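Side-chain contacts in beta-lactamase (Klebsiella pneumoniae, PDB 6KBY), which probably hydrolyses beta-lactam antibiotics to substituted beta-amino acids, as a class C serine enzyme, and here carries adenosine monophosphate bound covalently in its active site: residues Q24-M27 / Q28-I32; V69-L72 / S73-F76; G208-K211 / K212-V216; G323-N326 / G327-A330; K348-I352 / D353-T357. All blocks are in the same frame, centred on the assembly; numbering follows the deposited sequence.

Contact 1 (Q24-M27 / Q28-I32); sequences QPLM and QKNNI
Leu26 O takes two N-H groups of one residue: the backbone N of Asn30 at 3.1 Å and its amide, Asn30 ND2, at 2.9 Å. The hydrogen bond from ND2 is fairly straight (156° at the hydrogen), and the carbonyl oxygen lies near the Asn30 amide plane. CG of Asn30 stands beside its own backbone N (chi1 -69°), which turns the amide back along the helix and brings ND2 to 3.5 Å from Leu26 CD1. Asn30 ND2 also donates to Gln354 of helix 352-364, so both of its N-H groups are probably used. One residue on, Asn31 takes positive phi and helix 11-30 closes in a Schellman motif; Ile32 N reaches back to Met27 O at 3.0 Å, in the carbonyl plane and on a lone pair. The turn folds Ile32 over the last turn of the helix. Its CB meets Met27 CG at 4.1 Å, the two side chains crossing at about a right angle, while its CD1 comes to 4.2 Å from Leu26 CG. Met27 bends at chi3 (65°), bringing CE to 3.3 Å from Ile32 O. Beyond this shell, Tyr350 touches Leu26, Asn30 and Ile32, and Met35 of strand 34-41 packs on Leu26 and Met27.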
loop_
_atom_site.group_PDB
_atom_site.type_symbol
_atom_site.label_atom_id
_atom_site.label_comp_id
_atom_site.label_asym_id
_atom_site.label_seq_id
_atom_site.Cartn_x
_atom_site.Cartn_y
_atom_site.Cartn_z
ATOM N N GLN A 24 -3.656 -12.711 19.263
ATOM C CA GLN A 24 -4.624 -12.619 20.357
ATOM C C GLN A 24 -4.221 -11.593 21.406
ATOM O O GLN A 24 -5.059 -10.744 21.759
ATOM C CB GLN A 24 -4.956 -14.001 20.923
ATOM C CG GLN A 24 -5.727 -14.854 19.945
ATOM C CD GLN A 24 -6.115 -16.184 20.540
ATOM O OE1 GLN A 24 -5.387 -16.740 21.363
ATOM N NE2 GLN A 24 -7.275 -16.693 20.146
ATOM N N PRO A 25 -2.993 -11.587 21.928
ATOM C CA PRO A 25 -2.630 -10.514 22.868
ATOM C C PRO A 25 -2.628 -9.138 22.227
ATOM O O PRO A 25 -3.019 -8.158 22.874
ATOM C CB PRO A 25 -1.240 -10.939 23.370
ATOM C CG PRO A 25 -1.177 -12.426 23.104
ATOM C CD PRO A 25 -1.928 -12.602 21.821
ATOM N N LEU A 26 -2.201 -9.039 20.964
ATOM C CA LEU A 26 -2.238 -7.765 20.252
ATOM C C LEU A 26 -3.650 -7.189 20.231
ATOM O O LEU A 26 -3.861 -5.999 20.510
ATOM C CB LEU A 26 -1.728 -7.975 18.826
ATOM C CG LEU A 26 -1.707 -6.734 17.937
ATOM C CD1 LEU A 26 -0.525 -5.844 18.279
ATOM C CD2 LEU A 26 -1.677 -7.143 16.472
ATOM N N MET A 27 -4.633 -8.021 19.894
ATOM C CA MET A 27 -6.007 -7.538 19.813
ATOM C C MET A 27 -6.561 -7.208 21.190
ATOM O O MET A 27 -7.323 -6.243 21.346
ATOM C CB MET A 27 -6.887 -8.584 19.133
ATOM C CG MET A 27 -6.554 -8.768 17.671
ATOM S SD MET A 27 -7.548 -10.028 16.845
ATOM C CE MET A 27 -9.188 -9.303 16.939
ATOM N N GLN A 28 -6.205 -8.009 22.199
ATOM C CA GLN A 28 -6.665 -7.758 23.557
ATOM C C GLN A 28 -6.171 -6.401 24.046
ATOM O O GLN A 28 -6.960 -5.542 24.460
ATOM C CB GLN A 28 -6.181 -8.890 24.474
ATOM C CG GLN A 28 -6.943 -9.029 25.793
ATOM C CD GLN A 28 -6.819 -7.812 26.677
ATOM O OE1 GLN A 28 -5.714 -7.376 27.014
ATOM N NE2 GLN A 28 -7.953 -7.248 27.051
ATOM N N LYS A 29 -4.857 -6.185 24.004
ATOM C CA LYS A 29 -4.326 -4.994 24.652
ATOM C C LYS A 29 -4.663 -3.725 23.882
ATOM O O LYS A 29 -4.831 -2.669 24.495
ATOM C CB LYS A 29 -2.832 -5.130 24.920
ATOM C CG LYS A 29 -1.948 -5.045 23.715
ATOM C CD LYS A 29 -0.514 -5.242 24.176
ATOM C CE LYS A 29 0.480 -4.744 23.166
ATOM N NZ LYS A 29 1.875 -4.919 23.665
ATOM N N ASN A 30 -4.789 -3.803 22.559
ATOM C CA ASN A 30 -5.134 -2.641 21.752
ATOM C C ASN A 30 -6.634 -2.490 21.549
ATOM O O ASN A 30 -7.063 -1.518 20.917
ATOM C CB ASN A 30 -4.436 -2.709 20.391
ATOM C CG ASN A 30 -2.942 -2.524 20.495
ATOM O OD1 ASN A 30 -2.460 -1.413 20.704
ATOM N ND2 ASN A 30 -2.196 -3.604 20.331
ATOM N N ASN A 31 -7.429 -3.426 22.057
ATOM C CA ASN A 31 -8.878 -3.413 21.860
ATOM C C ASN A 31 -9.253 -3.348 20.380
ATOM O O ASN A 31 -10.127 -2.579 19.966
ATOM C CB ASN A 31 -9.554 -2.310 22.668
ATOM C CG ASN A 31 -11.019 -2.575 22.873
ATOM O OD1 ASN A 31 -11.430 -3.723 23.037
ATOM N ND2 ASN A 31 -11.822 -1.519 22.862
ATOM N N ILE A 32 -8.579 -4.164 19.575
ATOM C CA ILE A 32 -8.873 -4.279 18.150
ATOM C C ILE A 32 -10.022 -5.261 17.990
ATOM O O ILE A 32 -9.880 -6.425 18.389
ATOM C CB ILE A 32 -7.651 -4.809 17.389
ATOM C CG1 ILE A 32 -6.462 -3.856 17.530
ATOM C CG2 ILE A 32 -8.000 -5.056 15.930
ATOM C CD1 ILE A 32 -5.137 -4.498 17.173
#

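Contact 2 (V69-L72 / S73-F76); sequences VGSL and SKTF. With AMP (adenosine monophosphate), chain B.
A type II' beta turn from Val69 to Leu72 leads into helix 72-86, with Gly70 at positive phi in the turn and Gly70 O accepting from Ser73 OG at 2.6 Å. That hydroxyl approaches nearly along the C=O axis; it is also hydrogen-bonded to the backbone N of Ile230. Ser71 and Lys74 meet one turn apart. Ser71 OG is joined covalently to the phosphorus of AMP, and Lys74 NZ donates to this same oxygen at 2.8 Å. The lysine chain runs extended through CD and bends only at its last torsion (chi4 57°), which swings NZ back over Ser71, 3.5 Å from Ser71 CB. Asn158 and the carbonyl of Ala227 also hold NZ, and Tyr156 adds a weak bond. Next to Ser71, Leu72 O receives Thr75 OG1 at 2.8 Å, in the carbonyl plane, and Thr75 N at 3.0 Å from well above that plane. Thr75 OG1 sits between its backbone N and carbonyl carbon (chi1 69°), facing back toward Leu72. CD1 of Phe76 brings a ring edge to 3.4 Å from the same Leu72 O. Serine and lysine at this spacing match the SxxK motif of class C enzymes. Ser71 N donates to O1P of AMP at 2.8 Å, the place a main-chain N-H takes in the oxyanion hole of this family, so the tetrahedral phosphoryl group on Ser71 may resemble the tetrahedral intermediate of acyl transfer.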
loop_
_atom_site.group_PDB
_atom_site.type_symbol
_atom_site.label_atom_id
_atom_site.label_comp_id
_atom_site.label_asym_id
_atom_site.label_seq_id
_atom_site.Cartn_x
_atom_site.Cartn_y
_atom_site.Cartn_z
ATOM N N VAL A 69 -7.843 -0.414 3.689
ATOM C CA VAL A 69 -6.401 -0.553 3.794
ATOM C C VAL A 69 -5.655 0.762 3.652
ATOM O O VAL A 69 -4.418 0.763 3.688
ATOM C CB VAL A 69 -5.847 -1.634 2.848
ATOM C CG1 VAL A 69 -6.471 -2.977 3.200
ATOM C CG2 VAL A 69 -6.111 -1.277 1.394
ATOM N N GLY A 70 -6.360 1.888 3.544
ATOM C CA GLY A 70 -5.689 3.173 3.532
ATOM C C GLY A 70 -4.550 3.210 2.532
ATOM O O GLY A 70 -4.755 2.883 1.365
ATOM N N SER A 71 -3.325 3.515 2.975
ATOM C CA SER A 71 -2.210 3.720 2.046
ATOM C C SER A 71 -1.684 2.469 1.360
ATOM O O SER A 71 -0.832 2.613 0.473
ATOM C CB SER A 71 -1.053 4.425 2.729
ATOM O OG SER A 71 -1.465 5.718 3.103
ATOM N N LEU A 72 -2.130 1.259 1.705
ATOM C CA LEU A 72 -1.827 0.173 0.783
ATOM C C LEU A 72 -2.321 0.540 -0.600
ATOM O O LEU A 72 -1.748 0.097 -1.599
ATOM C CB LEU A 72 -2.438 -1.150 1.234
ATOM C CG LEU A 72 -1.941 -1.701 2.566
ATOM C CD1 LEU A 72 -2.399 -3.135 2.754
ATOM C CD2 LEU A 72 -0.438 -1.592 2.632
ATOM N N SER A 73 -3.346 1.405 -0.662
ATOM C CA SER A 73 -3.891 1.857 -1.932
ATOM C C SER A 73 -2.841 2.540 -2.797
ATOM O O SER A 73 -2.942 2.500 -4.025
ATOM C CB SER A 73 -5.044 2.825 -1.677
ATOM O OG SER A 73 -6.033 2.251 -0.836
ATOM N N LYS A 74 -1.844 3.182 -2.181
ATOM C CA LYS A 74 -0.827 3.869 -2.969
ATOM C C LYS A 74 -0.071 2.901 -3.865
ATOM O O LYS A 74 0.386 3.283 -4.952
ATOM C CB LYS A 74 0.155 4.601 -2.055
ATOM C CG LYS A 74 -0.483 5.671 -1.180
ATOM C CD LYS A 74 0.570 6.563 -0.534
ATOM C CE LYS A 74 -0.040 7.830 0.044
ATOM N NZ LYS A 74 -1.109 7.518 1.032
ATOM N N THR A 75 0.092 1.647 -3.424
ATOM C CA THR A 75 0.811 0.686 -4.253
ATOM C C THR A 75 0.015 0.315 -5.496
ATOM O O THR A 75 0.607 -0.080 -6.503
ATOM C CB THR A 75 1.201 -0.578 -3.470
ATOM O OG1 THR A 75 0.035 -1.350 -3.139
ATOM C CG2 THR A 75 1.982 -0.247 -2.210
ATOM N N PHE A 76 -1.317 0.419 -5.440
ATOM C CA PHE A 76 -2.127 0.187 -6.631
ATOM C C PHE A 76 -1.988 1.334 -7.624
ATOM O O PHE A 76 -1.941 1.104 -8.836
ATOM C CB PHE A 76 -3.588 -0.058 -6.242
ATOM C CG PHE A 76 -3.778 -1.326 -5.460
ATOM C CD1 PHE A 76 -3.601 -1.337 -4.085
ATOM C CD2 PHE A 76 -4.054 -2.525 -6.097
ATOM C CE1 PHE A 76 -3.732 -2.511 -3.360
ATOM C CE2 PHE A 76 -4.187 -3.705 -5.374
ATOM C CZ PHE A 76 -4.027 -3.693 -4.006
HETATM P P AMP B . -1.606 6.024 4.623
HETATM O O1P AMP B . -2.503 4.996 5.240
HETATM O O2P AMP B . -0.211 6.181 5.167
HETATM O "O5'" AMP B . -2.339 7.433 4.588
HETATM C "C5'" AMP B . -3.676 7.534 4.122
HETATM C "C4'" AMP B . -4.640 7.820 5.244
HETATM O "O4'" AMP B . -4.428 9.168 5.746
HETATM C "C3'" AMP B . -6.113 7.788 4.860
HETATM O "O3'" AMP B . -6.654 6.480 4.845
HETATM C "C2'" AMP B . -6.752 8.714 5.883
HETATM O "O2'" AMP B . -6.902 8.057 7.135
HETATM C "C1'" AMP B . -5.669 9.782 6.026
HETATM N N9 AMP B . -5.860 10.884 5.064
HETATM C C8 AMP B . -5.059 11.161 4.011
HETATM N N7 AMP B . -5.510 12.244 3.324
HETATM C C5 AMP B . -6.629 12.669 3.946
HETATM C C6 AMP B . -7.602 13.764 3.742
HETATM N N6 AMP B . -7.468 14.630 2.711
HETATM N N1 AMP B . -8.633 13.862 4.616
HETATM C C2 AMP B . -8.778 13.002 5.643
HETATM N N3 AMP B . -7.928 11.985 5.888
HETATM C C4 AMP B . -6.854 11.772 5.090
#

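Contact 3 (G208-K211 / K212-V216); sequences GYNK and KDEPV
Tyr209 and Pro215 pair across a short beta hairpin, strands 208-209 and 215-216, a two-stranded sheet of its own that lies beside the turn of another hairpin, 323-330. Gly208 and Val216 form its hydrogen-bonded pair, with Val216 N to Gly208 O at 2.7 Å. Tyr209 and Pro215 form the non-hydrogen-bonded pair, both side chains on one face. There CE2 of the tyrosine meets Pro215 CB at 3.7 Å, the two rings crossing obliquely, and Asp213 O lies near the ring plane at the edge. The phenol end is held by Lys55, whose backbone N bonds Tyr209 OH. A type I turn from Asn210 to Asp213 closes the hairpin, and Asn210 works inside it. Its CG lies between backbone N and carbonyl carbon (chi1 70°), a torsion that folds the amide across the turn, within reach of Glu214. Asn210 OD1 accepts Glu214 N at 2.9 Å, from above the amide's C=O plane, and a weak bond from Lys212 N at 3.0 Å. Asn210 ND2 donates almost straight (170°) to Glu214 OE1 at 2.9 Å, meeting the carboxylate on its anti side, with the two planes 40° apart. Asp213 turns elsewhere, to a salt bridge with Lys348. The Asn210 amide thus uses its oxygen to hold the turn backbone and its nitrogen to hold Glu214, and the donated N-H would probably help to stabilise the carboxylate's negative charge.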
loop_
_atom_site.group_PDB
_atom_site.type_symbol
_atom_site.label_atom_id
_atom_site.label_comp_id
_atom_site.label_asym_id
_atom_site.label_seq_id
_atom_site.Cartn_x
_atom_site.Cartn_y
_atom_site.Cartn_z
ATOM N N GLY A 208 -14.845 0.219 10.904
ATOM C CA GLY A 208 -13.661 0.598 11.635
ATOM C C GLY A 208 -14.032 1.246 12.943
ATOM O O GLY A 208 -15.121 1.789 13.090
ATOM N N TYR A 209 -13.129 1.191 13.914
ATOM C CA TYR A 209 -13.393 1.752 15.234
ATOM C C TYR A 209 -12.318 2.780 15.554
ATOM O O TYR A 209 -11.133 2.438 15.646
ATOM C CB TYR A 209 -13.536 0.642 16.283
ATOM C CG TYR A 209 -14.798 -0.134 15.981
ATOM C CD1 TYR A 209 -14.791 -1.192 15.082
ATOM C CD2 TYR A 209 -16.020 0.263 16.516
ATOM C CE1 TYR A 209 -15.953 -1.857 14.753
ATOM C CE2 TYR A 209 -17.187 -0.398 16.198
ATOM C CZ TYR A 209 -17.151 -1.458 15.316
ATOM O OH TYR A 209 -18.307 -2.119 14.984
ATOM N N ASN A 210 -12.732 4.044 15.676
ATOM C CA ASN A 210 -11.793 5.151 15.810
ATOM C C ASN A 210 -11.279 5.239 17.247
ATOM O O ASN A 210 -11.522 4.359 18.079
ATOM C CB ASN A 210 -12.392 6.452 15.268
ATOM C CG ASN A 210 -13.528 6.994 16.129
ATOM O OD1 ASN A 210 -13.786 6.506 17.231
ATOM N ND2 ASN A 210 -14.205 8.024 15.628
ATOM N N LYS A 211 -10.553 6.320 17.553
ATOM C CA LYS A 211 -9.942 6.457 18.872
ATOM C C LYS A 211 -10.979 6.490 19.983
ATOM O O LYS A 211 -10.691 6.068 21.110
ATOM C CB LYS A 211 -9.096 7.724 18.930
ATOM C CG LYS A 211 -7.825 7.661 18.128
ATOM C CD LYS A 211 -7.074 8.965 18.283
ATOM C CE LYS A 211 -5.787 8.969 17.490
ATOM N NZ LYS A 211 -5.009 10.203 17.765
ATOM N N LYS A 212 -12.172 6.999 19.700
ATOM C CA LYS A 212 -13.259 6.985 20.667
ATOM C C LYS A 212 -14.169 5.776 20.493
ATOM O O LYS A 212 -15.267 5.746 21.058
ATOM C CB LYS A 212 -14.031 8.307 20.622
ATOM C CG LYS A 212 -13.198 9.470 21.150
ATOM C CD LYS A 212 -13.929 10.798 21.121
ATOM C CE LYS A 212 -13.022 11.914 21.648
ATOM N NZ LYS A 212 -13.676 13.246 21.613
ATOM N N ASP A 213 -13.720 4.780 19.729
ATOM C CA ASP A 213 -14.431 3.517 19.544
ATOM C C ASP A 213 -15.779 3.689 18.848
ATOM O O ASP A 213 -16.686 2.873 19.017
ATOM C CB ASP A 213 -14.518 2.700 20.836
ATOM C CG ASP A 213 -13.179 2.101 21.219
ATOM O OD1 ASP A 213 -12.527 1.503 20.331
ATOM O OD2 ASP A 213 -12.763 2.243 22.389
ATOM N N GLU A 214 -15.904 4.717 18.048
ATOM C CA GLU A 214 -17.067 4.931 17.199
ATOM C C GLU A 214 -16.890 4.172 15.885
ATOM O O GLU A 214 -15.793 4.171 15.316
ATOM C CB GLU A 214 -17.223 6.418 16.891
ATOM C CG GLU A 214 -17.430 7.294 18.123
ATOM C CD GLU A 214 -17.224 8.778 17.848
ATOM O OE1 GLU A 214 -16.538 9.128 16.864
ATOM O OE2 GLU A 214 -17.755 9.603 18.625
ATOM N N PRO A 215 -17.942 3.523 15.385
ATOM C CA PRO A 215 -17.843 2.838 14.086
ATOM C C PRO A 215 -17.809 3.846 12.945
ATOM O O PRO A 215 -18.686 4.708 12.834
ATOM C CB PRO A 215 -19.111 1.977 14.041
ATOM C CG PRO A 215 -20.086 2.689 14.952
ATOM C CD PRO A 215 -19.258 3.338 16.026
ATOM N N VAL A 216 -16.785 3.737 12.094
ATOM C CA VAL A 216 -16.572 4.691 11.011
ATOM C C VAL A 216 -16.151 3.974 9.734
ATOM O O VAL A 216 -15.511 2.915 9.762
ATOM C CB VAL A 216 -15.541 5.788 11.369
ATOM C CG1 VAL A 216 -16.081 6.704 12.466
ATOM C CG2 VAL A 216 -14.222 5.164 11.788
#

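Contact 4 (G323-N326 / G327-A330); sequences GSTN and GFGA. With AMP (adenosine monophosphate), chain B.
Thr325 puts OG1 between its own backbone N and carbonyl carbon (chi1 65°), pointing the hydroxyl to the Phe328 side and leaving CG2 to face the nucleotide. Thr325 OG1 lies 3.4 Å from Phe328 CD1, at the edge of the ring and near its plane. The same oxygen takes a weak bond from Gly327 N and is bonded to Glu68, while the Phe328 ring packs on Phe67. Thr325 CG2 comes to 3.1 Å from O3' of AMP, a tight approach to the ribose. Ser324, on the other face of the sheet, has OG beside its backbone N (chi1 -46°), where Arg355 NH2 hydrogen-bonds it; Ser324 CB lies 3.4 Å from Phe328 O. These residues form the tight end of the hairpin of strands 317-325 and 328-335, in the large antiparallel sheet at the centre of the class C fold. Gly323 probably ends the family's K(T/S)G motif, which begins at Lys321, on the strand that lines one side of the active site. Ala330 N bonds Gly323 O at 2.7 Å, and Thr325 N bonds Phe328 O at 3.0 Å. Ser324, in a non-hydrogen-bonded pair with Gly329, turns its N and O away from the partner strand, toward AMP: Ser324 N donates to AMP O1P at 2.7 Å, fairly straight (164°), and Ser324 O accepts from AMP O3' at 2.6 Å.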
loop_
_atom_site.group_PDB
_atom_site.type_symbol
_atom_site.label_atom_id
_atom_site.label_comp_id
_atom_site.label_asym_id
_atom_site.label_seq_id
_atom_site.Cartn_x
_atom_site.Cartn_y
_atom_site.Cartn_z
ATOM N N GLY A 323 -0.633 0.886 5.889
ATOM C CA GLY A 323 -1.798 1.659 5.511
ATOM C C GLY A 323 -2.766 1.803 6.663
ATOM O O GLY A 323 -2.949 0.863 7.444
ATOM N N SER A 324 -3.394 2.971 6.780
ATOM C CA SER A 324 -4.345 3.194 7.858
ATOM C C SER A 324 -5.453 4.115 7.378
ATOM O O SER A 324 -5.281 4.875 6.428
ATOM C CB SER A 324 -3.697 3.849 9.086
ATOM O OG SER A 324 -2.470 3.227 9.432
ATOM N N THR A 325 -6.592 4.036 8.056
ATOM C CA THR A 325 -7.615 5.073 8.033
ATOM C C THR A 325 -7.972 5.375 9.484
ATOM O O THR A 325 -7.411 4.788 10.413
ATOM C CB THR A 325 -8.864 4.641 7.257
ATOM O OG1 THR A 325 -9.476 3.552 7.953
ATOM C CG2 THR A 325 -8.528 4.214 5.828
ATOM N N ASN A 326 -8.924 6.287 9.699
ATOM C CA ASN A 326 -9.315 6.586 11.075
ATOM C C ASN A 326 -9.793 5.342 11.805
ATOM O O ASN A 326 -9.684 5.268 13.034
ATOM C CB ASN A 326 -10.408 7.654 11.111
ATOM C CG ASN A 326 -9.880 9.034 10.812
ATOM O OD1 ASN A 326 -8.675 9.256 10.788
ATOM N ND2 ASN A 326 -10.787 9.981 10.598
ATOM N N GLY A 327 -10.328 4.366 11.080
ATOM C CA GLY A 327 -10.854 3.186 11.727
ATOM C C GLY A 327 -10.110 1.884 11.495
ATOM O O GLY A 327 -10.530 0.861 12.034
ATOM N N PHE A 328 -9.018 1.887 10.720
ATOM C CA PHE A 328 -8.389 0.647 10.278
ATOM C C PHE A 328 -6.869 0.757 10.280
ATOM O O PHE A 328 -6.304 1.837 10.083
ATOM C CB PHE A 328 -8.804 0.275 8.847
ATOM C CG PHE A 328 -10.235 -0.171 8.705
ATOM C CD1 PHE A 328 -11.270 0.754 8.655
ATOM C CD2 PHE A 328 -10.540 -1.516 8.574
ATOM C CE1 PHE A 328 -12.578 0.340 8.483
ATOM C CE2 PHE A 328 -11.846 -1.929 8.413
ATOM C CZ PHE A 328 -12.868 -1.001 8.369
ATOM N N GLY A 329 -6.212 -0.392 10.446
ATOM C CA GLY A 329 -4.763 -0.462 10.391
ATOM C C GLY A 329 -4.309 -1.715 9.674
ATOM O O GLY A 329 -4.700 -2.828 10.058
ATOM N N ALA A 330 -3.477 -1.541 8.642
ATOM C CA ALA A 330 -3.074 -2.610 7.742
ATOM C C ALA A 330 -1.562 -2.595 7.540
ATOM O O ALA A 330 -0.897 -1.569 7.705
ATOM C CB ALA A 330 -3.773 -2.459 6.385
HETATM P P AMP B . -1.606 6.024 4.623
HETATM O O1P AMP B . -2.503 4.996 5.240
HETATM O O2P AMP B . -0.211 6.181 5.167
HETATM O "O5'" AMP B . -2.339 7.433 4.588
HETATM C "C5'" AMP B . -3.676 7.534 4.122
HETATM C "C4'" AMP B . -4.640 7.820 5.244
HETATM O "O4'" AMP B . -4.428 9.168 5.746
HETATM C "C3'" AMP B . -6.113 7.788 4.860
HETATM O "O3'" AMP B . -6.654 6.480 4.845
HETATM C "C2'" AMP B . -6.752 8.714 5.883
HETATM O "O2'" AMP B . -6.902 8.057 7.135
HETATM C "C1'" AMP B . -5.669 9.782 6.026
HETATM N N9 AMP B . -5.860 10.884 5.064
HETATM C C8 AMP B . -5.059 11.161 4.011
HETATM N N7 AMP B . -5.510 12.244 3.324
HETATM C C5 AMP B . -6.629 12.669 3.946
HETATM C C6 AMP B . -7.602 13.764 3.742
HETATM N N6 AMP B . -7.468 14.630 2.711
HETATM N N1 AMP B . -8.633 13.862 4.616
HETATM C C2 AMP B . -8.778 13.002 5.643
HETATM N N3 AMP B . -7.928 11.985 5.888
HETATM C C4 AMP B . -6.854 11.772 5.090
#

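Contact 5 (K348-I352 / D353-T357); sequences KNYSI and DQRVT
Arg355 reaches back from the first turn of helix 352-364 with its chain extended from CG to NE, and grips Tyr350 O side-on: NE at 2.9 Å and NH2 at 2.8 Å, the oxygen lying near the guanidinium plane. CG1 of Ile352 covers one guanidinium face, 3.9 Å from Arg355 CZ. Tyr350 has its CG between backbone N and carbonyl carbon (chi1 68°), which lays the ring under the arginine chain. Arg355 CG rests 3.5 Å from Tyr350 CZ and NE stands over the ring centre, with Gln354 CB at the ring edge. The ring and guanidinium planes are 49° apart, and any cation-pi attraction is weak at best. Ser351, at the N-cap position, sends OG to the residues after it: it donates to Asp353 OD1 at 2.6 Å, on the syn side, and accepts from Gln354 NE2 at 2.9 Å, nearly straight (167°). Gln354 is also bonded, through OE1, to Asn30. NH1 and NH2 of Arg355 continue to Ala330 O and Ser324 OG, so the guanidinium joins the helix start to both strands of the hairpin beside the AMP site. Its buried positive charge is met by main-chain and hydroxyl oxygens, whose dipoles probably stabilise it.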
loop_
_atom_site.group_PDB
_atom_site.type_symbol
_atom_site.label_atom_id
_atom_site.label_comp_id
_atom_site.label_asym_id
_atom_site.label_seq_id
_atom_site.Cartn_x
_atom_site.Cartn_y
_atom_site.Cartn_z
ATOM N N LYS A 348 -9.125 -1.508 13.627
ATOM C CA LYS A 348 -8.747 -0.384 14.465
ATOM C C LYS A 348 -7.355 0.036 14.021
ATOM O O LYS A 348 -6.536 -0.811 13.651
ATOM C CB LYS A 348 -8.761 -0.734 15.957
ATOM C CG LYS A 348 -8.312 0.412 16.858
ATOM C CD LYS A 348 -8.553 0.114 18.323
ATOM C CE LYS A 348 -10.001 0.350 18.694
ATOM N NZ LYS A 348 -10.334 1.806 18.694
ATOM N N ASN A 349 -7.110 1.341 14.012
ATOM C CA ASN A 349 -5.806 1.896 13.661
ATOM C C ASN A 349 -4.923 1.825 14.902
ATOM O O ASN A 349 -5.001 2.688 15.782
ATOM C CB ASN A 349 -5.993 3.334 13.186
ATOM C CG ASN A 349 -4.695 4.007 12.772
ATOM O OD1 ASN A 349 -3.596 3.526 13.050
ATOM N ND2 ASN A 349 -4.824 5.150 12.113
ATOM N N TYR A 350 -4.084 0.798 14.981
ATOM C CA TYR A 350 -3.132 0.628 16.070
ATOM C C TYR A 350 -1.721 0.873 15.544
ATOM O O TYR A 350 -1.478 0.867 14.336
ATOM C CB TYR A 350 -3.278 -0.759 16.713
ATOM C CG TYR A 350 -2.859 -1.891 15.806
ATOM C CD1 TYR A 350 -3.659 -2.304 14.744
ATOM C CD2 TYR A 350 -1.651 -2.541 16.003
ATOM C CE1 TYR A 350 -3.260 -3.330 13.907
ATOM C CE2 TYR A 350 -1.249 -3.567 15.170
ATOM C CZ TYR A 350 -2.056 -3.956 14.125
ATOM O OH TYR A 350 -1.637 -4.973 13.300
ATOM N N SER A 351 -0.785 1.088 16.459
ATOM C CA SER A 351 0.474 1.713 16.072
ATOM C C SER A 351 1.302 0.858 15.116
ATOM O O SER A 351 1.339 -0.375 15.194
ATOM C CB SER A 351 1.293 2.116 17.296
ATOM O OG SER A 351 1.672 0.987 18.052
ATOM N N ILE A 352 1.979 1.548 14.205
ATOM C CA ILE A 352 2.750 0.886 13.159
ATOM C C ILE A 352 3.860 0.020 13.739
ATOM O O ILE A 352 4.137 -1.068 13.225
ATOM C CB ILE A 352 3.270 1.926 12.150
ATOM C CG1 ILE A 352 2.144 2.312 11.186
ATOM C CG2 ILE A 352 4.461 1.391 11.387
ATOM C CD1 ILE A 352 2.453 3.519 10.332
ATOM N N ASP A 353 4.510 0.475 14.816
ATOM C CA ASP A 353 5.584 -0.328 15.400
ATOM C C ASP A 353 5.095 -1.723 15.779
ATOM O O ASP A 353 5.827 -2.705 15.633
ATOM C CB ASP A 353 6.193 0.380 16.612
ATOM C CG ASP A 353 5.257 0.409 17.794
ATOM O OD1 ASP A 353 4.205 1.059 17.686
ATOM O OD2 ASP A 353 5.563 -0.227 18.825
ATOM N N GLN A 354 3.853 -1.830 16.257
ATOM C CA GLN A 354 3.310 -3.140 16.598
ATOM C C GLN A 354 3.036 -3.979 15.356
ATOM O O GLN A 354 3.291 -5.190 15.356
ATOM C CB GLN A 354 2.038 -2.983 17.422
ATOM C CG GLN A 354 2.262 -2.332 18.763
ATOM C CD GLN A 354 0.981 -2.254 19.541
ATOM O OE1 GLN A 354 0.597 -3.207 20.214
ATOM N NE2 GLN A 354 0.291 -1.132 19.428
ATOM N N ARG A 355 2.498 -3.365 14.295
ATOM C CA ARG A 355 2.274 -4.105 13.054
ATOM C C ARG A 355 3.578 -4.698 12.550
ATOM O O ARG A 355 3.657 -5.885 12.202
ATOM C CB ARG A 355 1.715 -3.175 11.973
ATOM C CG ARG A 355 0.491 -2.398 12.385
ATOM C CD ARG A 355 -0.031 -1.520 11.262
ATOM N NE ARG A 355 -0.841 -0.438 11.805
ATOM C CZ ARG A 355 -1.356 0.551 11.078
ATOM N NH1 ARG A 355 -1.167 0.587 9.762
ATOM N NH2 ARG A 355 -2.060 1.507 11.675
ATOM N N VAL A 356 4.616 -3.866 12.495
ATOM C CA VAL A 356 5.898 -4.278 11.944
ATOM C C VAL A 356 6.542 -5.351 12.811
ATOM O O VAL A 356 7.099 -6.332 12.304
ATOM C CB VAL A 356 6.791 -3.033 11.821
ATOM C CG1 VAL A 356 8.219 -3.436 11.529
ATOM C CG2 VAL A 356 6.231 -2.076 10.768
ATOM N N THR A 357 6.477 -5.179 14.131
ATOM C CA THR A 357 7.096 -6.141 15.038
ATOM C C THR A 357 6.434 -7.512 14.924
ATOM O O THR A 357 7.110 -8.547 14.854
ATOM C CB THR A 357 7.034 -5.607 16.473
ATOM O OG1 THR A 357 7.790 -4.394 16.567
ATOM C CG2 THR A 357 7.596 -6.634 17.452
#

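In the fold
From the N terminus, contact 1 ends helix 11-30, contact 2 opens helix 72-86, contact 3 closes the hairpin 208-216, contact 4 closes the hairpin of the large sheet, and contact 5 starts helix 352-364. Each is local, so they follow in series and none nests or crosses. In space contacts 1, 3, 4 and 5 form a connected cluster, and contact 2 joins it through contact 4, with which it shares AMP. Contact 4 meets contact 3 through Gly327 and Tyr209, and contact 5 through Arg355. Lys348 of contact 5 bridges to Asp213 of contact 3, and Gln354 bonds Asn30 of contact 1. The two terminal helices are linked, by way of the sheet, to the active-site helix.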